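PDB 6RIW: ORF10 from Moritella marina, which contains the ketosynthase and chain length factor didomain of a polyunsaturated fatty acid synthase, and probably condenses acyl and malonyl units during chain elongation. Local coordinates for residues Gln553-Met558 with Ile644-Ile649. Numbering follows the deposited sequence.
Sequences QQLMMM and IMASRI
With CG turned away from its own carbonyl carbon (chi1 -64°), Q554 reaches across to R648, while M645 places CG between its backbone N and carbonyl carbon and thrusts its thioether between Q553, Q554 and M557. The guanidinium of R648 meets Q554 side-on: NE and NH2 both donate hydrogen bonds to Q554 OE1, NE from 2.9 Å, almost in line with the C=O bond, and NH2 from 3.1 Å. OE1 sits in the guanidinium plane, although the amide itself is twisted 62° from it. A leucine in place of Q554 would probably leave R648 NE without its acceptor and the guanidinium freer to swing. Next to these bonds, Q554 CD rests 3.5 Å from M645 CB, and M645 CE ends 3.7 Å from Q553 OE1. M557 crosses M645 at a slant, its SD 3.7 Å from M645 CG, and sets its CE against I649 CG1; M558 CE lies 3.5 Å from R648 CD. The axes of 553-558 and 644-649, on helices 552-567 and 642-653, cross at -38° with a closest approach of 9.5 Å, within the second ketosynthase-like unit of the thiolase fold, probably the chain length factor. M645 and M557 face V580 and V693 of strands 576-581 and 687-694, whereas R648 NH2 also bonds T638.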
loop_
_atom_site.group_PDB
_atom_site.type_symbol
_atom_site.label_atom_id
_atom_site.label_comp_id
_atom_site.label_asym_id
_atom_site.label_seq_id
_atom_site.Cartn_x
_atom_site.Cartn_y
_atom_site.Cartn_z
ATOM N N GLN A 553 -6.595 0.089 -12.624
ATOM C CA GLN A 553 -6.672 0.620 -11.256
ATOM C C GLN A 553 -6.170 2.066 -11.191
ATOM O O GLN A 553 -6.790 2.932 -10.557
ATOM C CB GLN A 553 -5.874 -0.261 -10.279
ATOM C CG GLN A 553 -6.027 0.182 -8.785
ATOM C CD GLN A 553 -5.040 -0.488 -7.837
ATOM O OE1 GLN A 553 -3.833 -0.518 -8.091
ATOM N NE2 GLN A 553 -5.549 -1.007 -6.717
ATOM N N GLN A 554 -5.050 2.349 -11.853
ATOM C CA GLN A 554 -4.499 3.700 -11.799
ATOM C C GLN A 554 -5.271 4.659 -12.702
ATOM O O GLN A 554 -5.536 5.799 -12.310
ATOM C CB GLN A 554 -3.014 3.665 -12.154
ATOM C CG GLN A 554 -2.202 2.861 -11.111
ATOM C CD GLN A 554 -0.778 3.394 -10.887
ATOM O OE1 GLN A 554 -0.267 4.213 -11.663
ATOM N NE2 GLN A 554 -0.132 2.920 -9.811
ATOM N N LEU A 555 -5.682 4.212 -13.891
ATOM C CA LEU A 555 -6.422 5.113 -14.778
ATOM C C LEU A 555 -7.764 5.513 -14.174
ATOM O O LEU A 555 -8.175 6.677 -14.266
ATOM C CB LEU A 555 -6.638 4.443 -16.135
ATOM C CG LEU A 555 -5.336 4.207 -16.898
ATOM C CD1 LEU A 555 -5.559 3.269 -18.060
ATOM C CD2 LEU A 555 -4.781 5.529 -17.365
ATOM N N MET A 556 -8.474 4.552 -13.576
ATOM C CA MET A 556 -9.762 4.858 -12.957
ATOM C C MET A 556 -9.611 5.868 -11.834
ATOM O O MET A 556 -10.424 6.796 -11.724
ATOM C CB MET A 556 -10.420 3.594 -12.412
ATOM C CG MET A 556 -10.876 2.636 -13.467
ATOM S SD MET A 556 -12.578 2.965 -13.945
ATOM C CE MET A 556 -13.458 2.478 -12.462
ATOM N N MET A 557 -8.599 5.682 -10.968
ATOM C CA MET A 557 -8.379 6.610 -9.861
ATOM C C MET A 557 -8.030 7.998 -10.384
ATOM O O MET A 557 -8.495 9.017 -9.855
ATOM C CB MET A 557 -7.256 6.094 -8.947
ATOM C CG MET A 557 -6.748 7.140 -7.932
ATOM S SD MET A 557 -5.331 8.109 -8.559
ATOM C CE MET A 557 -5.394 9.540 -7.477
ATOM N N MET A 558 -7.211 8.058 -11.424
ATOM C CA MET A 558 -6.758 9.353 -11.923
ATOM C C MET A 558 -7.920 10.154 -12.487
ATOM O O MET A 558 -8.007 11.370 -12.278
ATOM C CB MET A 558 -5.682 9.147 -12.988
ATOM C CG MET A 558 -4.342 8.723 -12.402
ATOM S SD MET A 558 -3.430 7.792 -13.650
ATOM C CE MET A 558 -2.861 9.165 -14.638
ATOM N N ILE A 644 2.171 5.466 -6.903
ATOM C CA ILE A 644 2.435 6.315 -8.057
ATOM C C ILE A 644 1.134 6.874 -8.605
ATOM O O ILE A 644 1.123 7.959 -9.191
ATOM C CB ILE A 644 3.252 5.548 -9.116
ATOM C CG1 ILE A 644 4.627 5.201 -8.525
ATOM C CG2 ILE A 644 3.415 6.393 -10.392
ATOM C CD1 ILE A 644 5.654 4.615 -9.528
ATOM N N MET A 645 0.007 6.186 -8.395
ATOM C CA MET A 645 -1.234 6.766 -8.904
ATOM C C MET A 645 -1.579 8.071 -8.184
ATOM O O MET A 645 -2.089 9.007 -8.823
ATOM C CB MET A 645 -2.373 5.737 -8.847
ATOM C CG MET A 645 -2.976 5.438 -7.499
ATOM S SD MET A 645 -4.286 4.185 -7.742
ATOM C CE MET A 645 -3.663 2.909 -6.663
ATOM N N ALA A 646 -1.254 8.189 -6.888
ATOM C CA ALA A 646 -1.428 9.476 -6.210
ATOM C C ALA A 646 -0.462 10.518 -6.768
ATOM O O ALA A 646 -0.849 11.668 -7.019
ATOM C CB ALA A 646 -1.221 9.319 -4.695
ATOM N N SER A 647 0.795 10.120 -6.982
ATOM C CA SER A 647 1.805 11.012 -7.567
ATOM C C SER A 647 1.409 11.526 -8.939
ATOM O O SER A 647 1.766 12.654 -9.298
ATOM C CB SER A 647 3.138 10.276 -7.707
ATOM O OG SER A 647 3.683 10.044 -6.429
ATOM N N ARG A 648 0.712 10.717 -9.733
ATOM C CA ARG A 648 0.378 11.157 -11.087
ATOM C C ARG A 648 -0.585 12.336 -11.060
ATOM O O ARG A 648 -0.515 13.220 -11.932
ATOM C CB ARG A 648 -0.231 10.010 -11.894
ATOM C CG ARG A 648 0.777 8.957 -12.344
ATOM C CD ARG A 648 0.083 7.909 -13.203
ATOM N NE ARG A 648 0.660 6.584 -13.006
ATOM C CZ ARG A 648 1.741 6.139 -13.641
ATOM N NH1 ARG A 648 2.366 6.917 -14.529
ATOM N NH2 ARG A 648 2.200 4.917 -13.387
ATOM N N ILE A 649 -1.485 12.358 -10.075
ATOM C CA ILE A 649 -2.383 13.500 -9.899
ATOM C C ILE A 649 -1.600 14.717 -9.417
ATOM O O ILE A 649 -1.749 15.822 -9.957
ATOM C CB ILE A 649 -3.526 13.134 -8.933
ATOM C CG1 ILE A 649 -4.548 12.260 -9.655
ATOM C CG2 ILE A 649 -4.191 14.411 -8.333
ATOM C CD1 ILE A 649 -5.211 12.968 -10.861
#